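Local coordinates for protein translation initiation factor eIF2B, subunit delta (Archaeoglobus fulgidus, PDB 1T5O) that probably catalyses the interconversion of 5-methylthioribose 1-phosphate and 5-methylthioribulose 1-phosphate, an isomerisation belonging to methionine biosynthesis, at residues 150-155 with 183-188; 156-161 with 198-203; 226-231 with 260-265; 243-248 with 308-313; 250-255 with 314-319. All coordinates share one frame; numbering follows the deposited sequence.

Contact 1 (150-155 with 183-188)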
# COMPACT_ATOMS: atom_id res chain seq x y z
N VAL A 150 -13.92 3.98 13.53
CA VAL A 150 -12.84 3.04 13.81
C VAL A 150 -12.00 2.66 12.58
O VAL A 150 -12.54 2.22 11.58
CB VAL A 150 -13.42 1.72 14.43
CG1 VAL A 150 -12.29 0.69 14.65
CG2 VAL A 150 -14.11 2.02 15.77
N LEU A 151 -10.69 2.86 12.66
CA LEU A 151 -9.81 2.47 11.56
C LEU A 151 -9.35 1.04 11.88
O LEU A 151 -9.03 0.73 13.02
CB LEU A 151 -8.59 3.40 11.46
CG LEU A 151 -7.56 3.11 10.35
CD1 LEU A 151 -8.25 2.45 9.19
CD2 LEU A 151 -6.92 4.40 9.85
N THR A 152 -9.37 0.15 10.90
CA THR A 152 -8.92 -1.19 11.16
C THR A 152 -7.91 -1.59 10.10
O THR A 152 -7.67 -0.83 9.15
CB THR A 152 -10.13 -2.18 11.22
OG1 THR A 152 -9.67 -3.43 11.77
CG2 THR A 152 -10.77 -2.38 9.82
N TYR A 153 -7.29 -2.76 10.26
CA TYR A 153 -6.27 -3.21 9.32
C TYR A 153 -6.46 -4.70 9.09
O TYR A 153 -6.89 -5.43 9.99
CB TYR A 153 -4.87 -2.96 9.90
CG TYR A 153 -3.84 -2.75 8.83
CD1 TYR A 153 -3.79 -1.55 8.12
CD2 TYR A 153 -2.91 -3.75 8.53
CE1 TYR A 153 -2.83 -1.34 7.15
CE2 TYR A 153 -1.95 -3.55 7.55
CZ TYR A 153 -1.92 -2.34 6.87
OH TYR A 153 -0.95 -2.09 5.93
N CYS A 154 -6.10 -5.15 7.89
CA CYS A 154 -6.28 -6.53 7.49
C CYS A 154 -7.75 -6.98 7.59
O CYS A 154 -8.66 -6.27 7.12
CB CYS A 154 -5.36 -7.49 8.30
SG CYS A 154 -5.06 -9.01 7.35
N ASN A 155 -8.00 -8.14 8.21
CA ASN A 155 -9.38 -8.64 8.30
C ASN A 155 -9.56 -9.53 9.51
O ASN A 155 -9.49 -10.76 9.40
CB ASN A 155 -9.73 -9.40 7.01
CG ASN A 155 -11.11 -10.05 7.06
OD1 ASN A 155 -11.23 -11.27 6.92
ND2 ASN A 155 -12.16 -9.24 7.24
N VAL A 183 -16.54 2.50 10.03
CA VAL A 183 -15.19 1.94 9.95
C VAL A 183 -14.41 2.47 8.76
O VAL A 183 -14.97 2.70 7.69
CB VAL A 183 -15.28 0.39 9.82
CG1 VAL A 183 -13.88 -0.22 9.54
CG2 VAL A 183 -15.90 -0.19 11.10
N ILE A 184 -13.11 2.70 8.97
CA ILE A 184 -12.26 3.06 7.86
C ILE A 184 -11.34 1.85 7.75
O ILE A 184 -10.64 1.51 8.69
CB ILE A 184 -11.46 4.33 8.13
CG1 ILE A 184 -12.42 5.53 8.12
CG2 ILE A 184 -10.34 4.48 7.06
CD1 ILE A 184 -11.75 6.85 8.47
N ALA A 185 -11.33 1.21 6.58
CA ALA A 185 -10.52 0.01 6.38
C ALA A 185 -9.36 0.20 5.42
O ALA A 185 -9.55 0.67 4.29
CB ALA A 185 -11.42 -1.13 5.86
N CYS A 186 -8.16 -0.18 5.86
CA CYS A 186 -6.97 -0.11 4.99
C CYS A 186 -7.01 -1.29 4.04
O CYS A 186 -7.27 -2.41 4.48
CB CYS A 186 -5.71 -0.16 5.84
SG CYS A 186 -5.56 1.35 6.78
N GLU A 187 -6.72 -1.06 2.75
CA GLU A 187 -6.80 -2.14 1.77
C GLU A 187 -5.94 -3.33 2.15
O GLU A 187 -6.30 -4.45 1.85
CB GLU A 187 -6.45 -1.64 0.35
CG GLU A 187 -4.97 -1.46 0.09
CD GLU A 187 -4.68 -1.04 -1.36
OE1 GLU A 187 -5.42 -1.46 -2.28
OE2 GLU A 187 -3.68 -0.31 -1.56
N THR A 188 -4.84 -3.06 2.85
CA THR A 188 -3.91 -4.07 3.34
C THR A 188 -3.13 -4.82 2.25
O THR A 188 -3.41 -5.98 1.93
CB THR A 188 -4.65 -5.11 4.27
OG1 THR A 188 -5.42 -4.41 5.25
CG2 THR A 188 -3.62 -6.03 4.99
O HOH W 1 -8.78 -3.40 6.78

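Contact 2 (156-161 with 198-203)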
# COMPACT_ATOMS: atom_id res chain seq x y z
N ALA A 156 -9.75 -8.90 10.66
CA ALA A 156 -9.94 -9.60 11.93
C ALA A 156 -11.46 -9.60 12.18
O ALA A 156 -11.96 -9.03 13.15
CB ALA A 156 -9.20 -8.86 13.05
N GLY A 157 -12.18 -10.22 11.25
CA GLY A 157 -13.63 -10.28 11.34
C GLY A 157 -14.20 -11.68 11.35
O GLY A 157 -13.51 -12.64 11.71
N ARG A 158 -15.45 -11.81 10.92
CA ARG A 158 -16.15 -13.09 10.93
C ARG A 158 -15.69 -14.07 9.87
O ARG A 158 -16.00 -15.25 9.95
CB ARG A 158 -17.68 -12.88 10.86
CG ARG A 158 -18.24 -12.22 9.56
CD ARG A 158 -19.77 -12.15 9.68
NE ARG A 158 -20.49 -11.53 8.57
CZ ARG A 158 -20.75 -12.11 7.40
NH1 ARG A 158 -20.34 -13.35 7.15
NH2 ARG A 158 -21.47 -11.46 6.49
N LEU A 159 -14.94 -13.60 8.87
CA LEU A 159 -14.46 -14.54 7.88
C LEU A 159 -13.23 -15.26 8.44
O LEU A 159 -13.02 -16.45 8.16
CB LEU A 159 -14.14 -13.81 6.56
CG LEU A 159 -15.39 -13.29 5.82
CD1 LEU A 159 -14.98 -12.42 4.62
CD2 LEU A 159 -16.25 -14.47 5.36
N ALA A 160 -12.46 -14.55 9.27
CA ALA A 160 -11.24 -15.05 9.90
C ALA A 160 -11.51 -15.92 11.14
O ALA A 160 -10.59 -16.54 11.70
CB ALA A 160 -10.34 -13.87 10.27
N THR A 161 -12.75 -15.93 11.60
CA THR A 161 -13.11 -16.73 12.75
C THR A 161 -14.29 -17.57 12.30
O THR A 161 -14.62 -17.57 11.11
CB THR A 161 -13.47 -15.84 13.95
OG1 THR A 161 -14.54 -14.95 13.59
CG2 THR A 161 -12.27 -15.01 14.36
N THR A 198 -12.64 -7.43 4.47
CA THR A 198 -13.23 -6.56 5.47
C THR A 198 -14.35 -5.70 4.93
O THR A 198 -15.40 -5.58 5.57
CB THR A 198 -12.14 -5.69 6.12
OG1 THR A 198 -11.29 -6.54 6.88
CG2 THR A 198 -12.75 -4.62 7.01
N CYS A 199 -14.15 -5.09 3.76
CA CYS A 199 -15.19 -4.25 3.22
C CYS A 199 -16.44 -5.10 2.89
O CYS A 199 -17.57 -4.64 3.04
CB CYS A 199 -14.70 -3.49 1.98
SG CYS A 199 -13.51 -2.13 2.34
N TRP A 200 -16.22 -6.33 2.43
CA TRP A 200 -17.32 -7.22 2.10
C TRP A 200 -18.17 -7.57 3.33
O TRP A 200 -19.38 -7.33 3.36
CB TRP A 200 -16.80 -8.51 1.46
CG TRP A 200 -17.94 -9.39 0.97
CD1 TRP A 200 -18.61 -9.28 -0.23
CD2 TRP A 200 -18.63 -10.40 1.73
NE1 TRP A 200 -19.67 -10.16 -0.25
CE2 TRP A 200 -19.71 -10.85 0.94
CE3 TRP A 200 -18.44 -10.96 3.01
CZ2 TRP A 200 -20.60 -11.84 1.38
CZ3 TRP A 200 -19.34 -11.95 3.45
CH2 TRP A 200 -20.41 -12.38 2.63
N GLU A 201 -17.53 -8.13 4.36
CA GLU A 201 -18.31 -8.51 5.53
C GLU A 201 -18.96 -7.34 6.25
O GLU A 201 -20.02 -7.51 6.85
CB GLU A 201 -17.48 -9.36 6.50
CG GLU A 201 -16.32 -8.64 7.21
CD GLU A 201 -15.72 -9.50 8.28
OE1 GLU A 201 -16.25 -9.52 9.41
OE2 GLU A 201 -14.73 -10.21 8.00
N LEU A 202 -18.38 -6.15 6.17
CA LEU A 202 -19.01 -5.03 6.86
C LEU A 202 -20.20 -4.54 6.02
O LEU A 202 -21.28 -4.27 6.55
CB LEU A 202 -18.00 -3.89 7.10
CG LEU A 202 -16.93 -4.21 8.17
CD1 LEU A 202 -15.89 -3.10 8.23
CD2 LEU A 202 -17.59 -4.38 9.51
N MET A 203 -20.02 -4.42 4.71
CA MET A 203 -21.14 -3.96 3.90
C MET A 203 -22.27 -4.99 3.93
O MET A 203 -23.45 -4.63 3.91
CB MET A 203 -20.69 -3.72 2.46
CG MET A 203 -19.83 -2.49 2.32
SD MET A 203 -19.12 -2.29 0.70
CE MET A 203 -20.70 -1.98 -0.30

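Contact 3 (226-231 with 260-265)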
# COMPACT_ATOMS: atom_id res chain seq x y z
N VAL A 226 -10.31 9.77 12.44
CA VAL A 226 -10.30 8.53 13.22
C VAL A 226 -10.35 8.73 14.73
O VAL A 226 -9.57 9.48 15.29
CB VAL A 226 -9.01 7.72 12.90
CG1 VAL A 226 -8.89 6.48 13.82
CG2 VAL A 226 -9.00 7.33 11.45
N ASP A 227 -11.28 8.03 15.38
CA ASP A 227 -11.40 8.11 16.84
C ASP A 227 -10.60 6.99 17.51
O ASP A 227 -10.05 7.18 18.58
CB ASP A 227 -12.88 7.99 17.25
CG ASP A 227 -13.69 9.16 16.76
OD1 ASP A 227 -13.43 10.29 17.21
OD2 ASP A 227 -14.55 8.96 15.89
N LYS A 228 -10.53 5.83 16.88
CA LYS A 228 -9.78 4.75 17.50
C LYS A 228 -9.34 3.77 16.44
O LYS A 228 -9.91 3.72 15.35
CB LYS A 228 -10.64 3.97 18.52
CG LYS A 228 -11.87 4.68 19.12
CD LYS A 228 -11.79 4.59 20.63
CE LYS A 228 -13.10 4.85 21.31
NZ LYS A 228 -13.34 6.25 21.53
N VAL A 229 -8.33 2.99 16.78
CA VAL A 229 -7.84 1.97 15.88
C VAL A 229 -8.07 0.63 16.60
O VAL A 229 -7.81 0.53 17.79
CB VAL A 229 -6.31 2.09 15.63
CG1 VAL A 229 -5.86 0.96 14.72
CG2 VAL A 229 -5.96 3.45 15.00
N ILE A 230 -8.57 -0.36 15.88
CA ILE A 230 -8.72 -1.70 16.48
C ILE A 230 -8.24 -2.72 15.44
O ILE A 230 -8.74 -2.77 14.32
CB ILE A 230 -10.19 -2.09 16.89
CG1 ILE A 230 -10.81 -1.02 17.80
CG2 ILE A 230 -10.15 -3.42 17.68
CD1 ILE A 230 -12.28 -1.36 18.25
N VAL A 231 -7.23 -3.50 15.82
CA VAL A 231 -6.70 -4.51 14.92
C VAL A 231 -6.70 -5.85 15.66
O VAL A 231 -6.95 -5.93 16.87
CB VAL A 231 -5.24 -4.20 14.47
CG1 VAL A 231 -5.22 -2.90 13.65
CG2 VAL A 231 -4.31 -4.12 15.68
N PRO A 260 -6.20 6.21 20.37
CA PRO A 260 -6.20 4.89 21.03
C PRO A 260 -6.00 3.77 20.03
O PRO A 260 -6.67 3.75 18.98
CB PRO A 260 -7.57 4.84 21.74
CG PRO A 260 -7.83 6.34 22.07
CD PRO A 260 -7.35 7.04 20.80
N PHE A 261 -5.07 2.86 20.33
CA PHE A 261 -4.77 1.73 19.44
C PHE A 261 -5.04 0.43 20.22
O PHE A 261 -4.37 0.11 21.21
CB PHE A 261 -3.29 1.80 18.99
CG PHE A 261 -2.90 0.76 17.98
CD1 PHE A 261 -2.93 1.04 16.61
CD2 PHE A 261 -2.45 -0.50 18.40
CE1 PHE A 261 -2.50 0.10 15.67
CE2 PHE A 261 -2.02 -1.45 17.46
CZ PHE A 261 -2.05 -1.15 16.10
N TYR A 262 -6.06 -0.30 19.79
CA TYR A 262 -6.44 -1.53 20.48
C TYR A 262 -6.15 -2.78 19.67
O TYR A 262 -6.25 -2.77 18.44
CB TYR A 262 -7.94 -1.49 20.81
CG TYR A 262 -8.31 -0.35 21.72
CD1 TYR A 262 -7.76 -0.26 23.00
CD2 TYR A 262 -9.21 0.64 21.30
CE1 TYR A 262 -8.10 0.79 23.83
CE2 TYR A 262 -9.55 1.72 22.13
CZ TYR A 262 -9.00 1.78 23.39
OH TYR A 262 -9.34 2.79 24.23
N VAL A 263 -5.77 -3.85 20.36
CA VAL A 263 -5.53 -5.12 19.71
C VAL A 263 -6.54 -6.11 20.33
O VAL A 263 -6.56 -6.32 21.55
CB VAL A 263 -4.09 -5.66 19.94
CG1 VAL A 263 -3.99 -7.04 19.35
CG2 VAL A 263 -3.05 -4.72 19.28
N ALA A 264 -7.38 -6.69 19.49
CA ALA A 264 -8.38 -7.64 19.99
C ALA A 264 -7.87 -9.05 19.71
O ALA A 264 -7.64 -9.41 18.56
CB ALA A 264 -9.73 -7.40 19.26
N ALA A 265 -7.67 -9.85 20.76
CA ALA A 265 -7.20 -11.24 20.55
C ALA A 265 -7.50 -12.08 21.76
O ALA A 265 -7.35 -11.62 22.88
CB ALA A 265 -5.70 -11.27 20.28

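Contact 4 (243-248 with 308-313)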
# COMPACT_ATOMS: atom_id res chain seq x y z
N ASN A 243 1.33 -8.96 13.89
CA ASN A 243 0.09 -8.98 13.11
C ASN A 243 0.46 -8.73 11.65
O ASN A 243 1.63 -8.48 11.37
CB ASN A 243 -0.88 -7.90 13.64
CG ASN A 243 -2.28 -8.09 13.13
OD1 ASN A 243 -2.82 -9.20 13.20
ND2 ASN A 243 -2.87 -7.03 12.58
N LYS A 244 -0.50 -8.81 10.73
CA LYS A 244 -0.24 -8.60 9.30
C LYS A 244 0.69 -7.41 9.05
O LYS A 244 0.46 -6.33 9.62
CB LYS A 244 -1.57 -8.37 8.55
CG LYS A 244 -1.39 -8.09 7.05
CD LYS A 244 -0.69 -9.26 6.36
CE LYS A 244 -1.46 -10.57 6.57
NZ LYS A 244 -0.85 -11.78 5.92
N ILE A 245 1.73 -7.56 8.22
CA ILE A 245 2.64 -6.42 7.98
C ILE A 245 1.87 -5.14 7.72
O ILE A 245 0.90 -5.12 6.96
CB ILE A 245 3.58 -6.50 6.74
CG1 ILE A 245 3.36 -7.80 6.02
CG2 ILE A 245 5.04 -6.10 7.11
CD1 ILE A 245 2.25 -7.68 5.08
N GLY A 246 2.35 -4.06 8.32
CA GLY A 246 1.72 -2.77 8.11
C GLY A 246 1.11 -2.30 9.41
O GLY A 246 1.00 -1.09 9.65
N THR A 247 0.73 -3.25 10.24
CA THR A 247 0.11 -2.94 11.52
C THR A 247 1.02 -2.01 12.35
O THR A 247 0.55 -1.01 12.91
CB THR A 247 -0.19 -4.23 12.34
OG1 THR A 247 -1.07 -5.06 11.58
CG2 THR A 247 -0.84 -3.88 13.67
N TYR A 248 2.31 -2.33 12.40
CA TYR A 248 3.25 -1.50 13.17
C TYR A 248 3.24 -0.06 12.65
O TYR A 248 3.20 0.90 13.44
CB TYR A 248 4.69 -2.08 13.11
CG TYR A 248 5.73 -1.08 13.62
CD1 TYR A 248 6.70 -0.54 12.75
CD2 TYR A 248 5.69 -0.63 14.94
CE1 TYR A 248 7.61 0.43 13.21
CE2 TYR A 248 6.59 0.34 15.40
CZ TYR A 248 7.55 0.86 14.52
OH TYR A 248 8.45 1.79 14.98
N ALA A 308 5.80 -11.26 6.14
CA ALA A 308 4.38 -11.55 6.35
C ALA A 308 3.76 -10.75 7.49
O ALA A 308 2.56 -10.45 7.47
CB ALA A 308 4.17 -13.07 6.60
N PHE A 309 4.56 -10.42 8.49
CA PHE A 309 4.08 -9.69 9.66
C PHE A 309 5.12 -8.68 10.10
O PHE A 309 6.25 -8.68 9.61
CB PHE A 309 3.92 -10.63 10.88
CG PHE A 309 3.16 -11.90 10.59
CD1 PHE A 309 3.85 -13.07 10.30
CD2 PHE A 309 1.77 -11.92 10.62
CE1 PHE A 309 3.16 -14.25 10.03
CE2 PHE A 309 1.07 -13.09 10.36
CZ PHE A 309 1.77 -14.26 10.07
N ASP A 310 4.72 -7.85 11.06
CA ASP A 310 5.66 -6.96 11.71
C ASP A 310 5.31 -6.96 13.20
O ASP A 310 4.23 -7.38 13.60
CB ASP A 310 5.70 -5.51 11.14
CG ASP A 310 4.34 -4.79 11.10
OD1 ASP A 310 3.41 -5.05 11.90
OD2 ASP A 310 4.23 -3.88 10.24
N PRO A 311 6.26 -6.56 14.05
CA PRO A 311 6.02 -6.52 15.49
C PRO A 311 5.67 -5.09 15.91
O PRO A 311 6.35 -4.14 15.55
CB PRO A 311 7.34 -6.98 16.09
CG PRO A 311 8.41 -6.59 15.02
CD PRO A 311 7.69 -6.39 13.71
N THR A 312 4.57 -4.94 16.63
CA THR A 312 4.16 -3.63 17.14
C THR A 312 4.54 -3.66 18.63
O THR A 312 4.06 -4.52 19.37
CB THR A 312 2.61 -3.42 17.02
OG1 THR A 312 2.23 -3.29 15.64
CG2 THR A 312 2.18 -2.18 17.77
N PRO A 313 5.42 -2.74 19.08
CA PRO A 313 5.80 -2.74 20.50
C PRO A 313 4.56 -2.47 21.36
O PRO A 313 3.68 -1.68 20.98
CB PRO A 313 6.84 -1.62 20.59
CG PRO A 313 6.42 -0.65 19.47
CD PRO A 313 6.01 -1.59 18.36

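Contact 5 (250-255 with 314-319)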
# COMPACT_ATOMS: atom_id res chain seq x y z
N VAL A 250 0.83 1.55 11.16
CA VAL A 250 -0.39 2.19 11.64
C VAL A 250 -0.23 2.58 13.11
O VAL A 250 -0.64 3.67 13.51
CB VAL A 250 -1.62 1.26 11.50
CG1 VAL A 250 -2.90 1.98 12.08
CG2 VAL A 250 -1.83 0.89 10.02
N SER A 251 0.40 1.70 13.90
CA SER A 251 0.58 2.00 15.32
C SER A 251 1.47 3.24 15.56
O SER A 251 1.28 3.96 16.55
CB SER A 251 1.15 0.78 16.08
OG SER A 251 2.58 0.75 16.04
N VAL A 252 2.42 3.50 14.67
CA VAL A 252 3.31 4.63 14.86
C VAL A 252 2.55 5.94 14.60
O VAL A 252 2.69 6.90 15.37
CB VAL A 252 4.54 4.54 13.91
CG1 VAL A 252 5.38 5.87 13.94
CG2 VAL A 252 5.44 3.39 14.35
N VAL A 253 1.75 5.98 13.54
CA VAL A 253 0.98 7.17 13.21
C VAL A 253 -0.05 7.44 14.31
O VAL A 253 -0.19 8.57 14.79
CB VAL A 253 0.30 7.00 11.82
CG1 VAL A 253 -0.50 8.26 11.46
CG2 VAL A 253 1.38 6.75 10.76
N ALA A 254 -0.74 6.39 14.76
CA ALA A 254 -1.72 6.55 15.82
C ALA A 254 -1.08 7.08 17.11
O ALA A 254 -1.62 7.96 17.76
CB ALA A 254 -2.44 5.21 16.09
N LYS A 255 0.07 6.53 17.48
CA LYS A 255 0.76 6.97 18.69
C LYS A 255 1.11 8.47 18.59
O LYS A 255 0.86 9.25 19.52
CB LYS A 255 2.03 6.11 18.87
CG LYS A 255 2.98 6.59 19.96
CD LYS A 255 2.21 6.97 21.22
CE LYS A 255 1.62 5.75 21.88
NZ LYS A 255 2.68 5.14 22.70
N LEU A 314 4.50 -3.11 22.53
CA LEU A 314 3.34 -2.93 23.40
C LEU A 314 3.20 -1.49 23.89
O LEU A 314 2.14 -1.09 24.35
CB LEU A 314 3.39 -3.91 24.58
CG LEU A 314 3.08 -5.33 24.10
CD1 LEU A 314 3.26 -6.30 25.26
CD2 LEU A 314 1.66 -5.40 23.53
N GLU A 315 4.29 -0.72 23.77
CA GLU A 315 4.27 0.68 24.17
C GLU A 315 3.30 1.45 23.26
O GLU A 315 2.82 2.53 23.61
CB GLU A 315 5.68 1.29 24.06
CG GLU A 315 5.97 2.33 25.14
CD GLU A 315 5.93 3.74 24.60
OE1 GLU A 315 6.65 4.00 23.60
OE2 GLU A 315 5.18 4.59 25.16
N ASN A 316 3.02 0.92 22.07
CA ASN A 316 2.10 1.56 21.13
C ASN A 316 0.69 0.95 21.20
O ASN A 316 -0.14 1.20 20.32
CB ASN A 316 2.60 1.40 19.68
CG ASN A 316 3.85 2.23 19.39
OD1 ASN A 316 4.48 2.76 20.30
ND2 ASN A 316 4.23 2.30 18.11
N VAL A 317 0.43 0.13 22.21
CA VAL A 317 -0.89 -0.50 22.37
C VAL A 317 -1.55 0.07 23.63
O VAL A 317 -1.02 -0.06 24.74
CB VAL A 317 -0.75 -2.02 22.50
CG1 VAL A 317 -2.13 -2.66 22.74
CG2 VAL A 317 -0.09 -2.58 21.20
N THR A 318 -2.69 0.72 23.44
CA THR A 318 -3.44 1.35 24.53
C THR A 318 -4.04 0.30 25.46
O THR A 318 -4.07 0.47 26.68
CB THR A 318 -4.58 2.24 23.96
OG1 THR A 318 -4.03 3.13 22.97
CG2 THR A 318 -5.25 3.07 25.09
N ALA A 319 -4.53 -0.79 24.87
CA ALA A 319 -5.09 -1.87 25.66
C ALA A 319 -5.30 -3.09 24.78
O ALA A 319 -5.45 -2.96 23.56
CB ALA A 319 -6.45 -1.42 26.30
O HOH W 2 -0.42 3.41 18.76

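Contact 1 (150-155 with 183-188)
The Tyr153 ring is met from two directions by Cys186 and Thr188. Its CG stands anti to the backbone N (chi1 -152°), which brings one face beneath Thr188 OG1, 4.1 Å above the ring plane and over its centre. Cys186 SG, anti to its own carbonyl carbon, lies at the ring edge in a sulfur-aromatic contact, 4.8 Å from the Tyr153 centroid. Thr188 OG1 accepts from Cys154 N at 2.8 Å and donates to Cys186 O, so two bonds fix its rotation, and its CG2 rests on Cys154 CB. Cys154 is the predicted transition-state stabiliser. The two segments carry neighbouring parallel strands of a beta-alpha-beta unit, joined through helix 167-176, in a Rossmann-like sheet. Ile184 N bonds to Val150 O at 2.7 Å and Thr152 N to Ile184 O; further on, Cys186 N reaches Thr152 O only weakly, at 3.4 Å. On the Val150, Thr152 face, Thr152 OG1 turns anti to its backbone N and bonds to Ile230 O on the next strand, which puts CG2 in the crowded position, 3.8 Å from Val183 CG1. Near the end of strand 183-186 one water donates to Cys154 O and Cys186 O, at 2.9 Å each.

Contact 2 (156-161 with 198-203)
Helix 193-204 of the Rossmann-like domain packs here on the loop that leaves strand 149-152, and Glu201 is the side chain aimed straight at that loop. Its CG takes the crowded position between backbone N and carbonyl carbon (chi1 67°), and the chain then runs extended until the carboxylate reaches the 157-159 backbone. Glu201 OE1 accepts from Arg158 N at 2.9 Å through its syn lone pair. Glu201 OE1 also sits 3.3 Å from Gly157 CA, so close that a CB on Gly157 would collide with it. Arg158 and Leu159 both slide past Glu201 in the opposite direction, one along each oxygen: Arg158 CG is 3.4 Å from Glu201 OE1, and Leu159 CG 3.8 Å from Glu201 OE2. The guanidinium passes the carboxylate without charge contact, one face over Glu201 CB, and its NE forms a salt bridge with Asp205. Glu201 instead pairs with Arg172 through OE1 and accepts from Asn155 ND2 through OE2. An alanine here would probably unsettle the loop, since the acceptor for Arg158 N and the partner of Arg172 would both be lost. Trp200 is crossed at about a right angle by both loop side chains. Its ring plane is 67° from the guanidinium; Arg158 NH2 stands 3.7 Å from Trp200 CZ3, and Leu159 CD1 4.1 Å from Trp200 CE3.

Contact 3 (226-231 with 260-265)
Phe261 carries one face of this strand pair. With CG anti to the backbone N, its ring crosses the two valines opposite obliquely: CD1 meets Val229 CG1 at 3.5 Å and CZ meets Val231 CG2 at 3.8 Å. That Val231 methyl occupies the crowded position and also touches Val263 CG2. On the other face Tyr262 CB packs on Ile230 CG1 at 4.2 Å, while Lys228 runs beside the ring, its CD in plane at the edge, 3.9 Å from Tyr262 CE2. Parallel strands 228-231 and 261-264 of the central Rossmann-like sheet hold these groups in place. Val229 N bonds to Pro260 O at 2.9 Å, Tyr262 N to Val229 O, Val231 N to Tyr262 O, and Ala264 N to Val231 O at 2.8 Å. Outside this shell, Thr247, Val250 and Ser251 of helix 247-256 cover the Phe261 face, and helix 167-176 packs on Ile230. An alanine at Phe261 would remove the ring and would probably loosen the packing between the two valines and that helix. Lys228 NZ pairs with Glu145 and Asp148, so its charge is probably balanced at the sheet end; between the strands themselves, side chains meet by apolar contact and the polar bonds are all main-chain.

Contact 4 (243-248 with 308-313)
Both oxygens of the Asp310 carboxylate receive backbone N-H groups from the start of helix 247-256. Asp310 OD2 takes Gly246 N at 2.7 Å, Asp310 OD1 takes Tyr248 N at 3.0 Å, and a weak bond runs from Tyr248 N to OD2. Both donors stand above the carboxylate plane, with CG of Asp310 in the crowded position (chi1 55°). Gly246 is the N-cap residue, and N-H groups of the helix start aimed at the carboxylate would probably stabilise its negative charge. The chain enters this helix from strand 240-244 through a type II turn, Lys244 to Thr247, whose backbone angles at Gly246 call for glycine. Lys244 O is gripped twice, by Thr247 N at 3.2 Å and by Thr247 OG1 at 2.8 Å, the hydroxyl on a lone pair. Thr247 OG1 in turn accepts from Asn243 ND2 at 2.8 Å, which steadies the amide of a residue predicted, like Lys244, to bind substrate. Strand 309-313 pairs antiparallel with this entry. Asp310 N bonds to Asn243 O at 3.2 Å, nearly along the C=O axis; the return bond, Asn243 N to Asp310 O, is weak. Ile245 N, above the carbonyl plane, reaches Ala308 O at 3.1 Å. Phe309 turns its ring edge to Lys244 N and touches Asp234, the predicted proton donor. Tyr248 CD2 lies 3.6 Å from Pro313 CD, and Tyr248 OH bonds to His257 of the second subunit.

Contact 5 (250-255 with 314-319)
Asn316 points from its loop at the flank of helix 247-256, and its side chain can be traced outward atom by atom. Asn316 CB lies against Ser251, 3.7 Å from Ser251 OG. CG is anti to the carbonyl carbon of Asn316 (chi1 -70°), and this turns the amide along the helix surface with its two ends facing different residues. Asn316 ND2 donates to Ser251 OG at 3.1 Å; the bond is almost straight (174°), and the hydroxyl lies in the amide plane. Ser251 OG is also bonded to Tyr248 O three residues back, so the hydroxyl is held from two sides. Asn316 ND2 further touches Val252 CG2 at 4.1 Å, the two side chains lying alongside and pointing the same way. At the other tip, Asn316 OD1 faces Lys255, near its CG and 3.8 Å from Lys255 NZ. Lys255 crosses Asn316 at about a right angle, its chain bent at chi2, chi3 and chi4 so that the ammonium curls back onto the loop. There Lys255 NZ donates to Glu315 O at 2.8 Å, from above the carbonyl plane, and forms a salt bridge with Glu315 OE2 at 3.6 Å. A water bridges the two backbones, donating to Ser251 O at 2.8 Å and to Asn316 O at 2.7 Å. The loop joins strand 309-313 to strand 319-322. Thr312 of the first strand packs on Ser251, Phe261 of strand 261-264 touches the same serine, and Val252 of the helix meets Val252 of the second subunit.

How the contacts relate
Contacts 1 and 3 are neighbours in one sheet: Leu151 N lies 2.9 Å from Lys228 O where strands 149-152 and 228-231 pair. Contact 5 borders the far strand of contact 3, Phe261 N bonding to Thr318 OG1 at 2.9 Å, and shares helix 247-256 with contact 4. Contact 2 joins contact 1 through Cys154 O and Thr198 OG1, 2.7 Å apart. The predicted active site gathers where contacts 1 and 4 meet: Cys154 SG is 3.7 Å from Lys244 CB, and the Thr188 and Lys244 side chains each come within about 4 Å of Gln193. Contacts 2 and 5 are farthest apart, their centres about 23 Å from each other; contact 3 alone does not touch the second subunit.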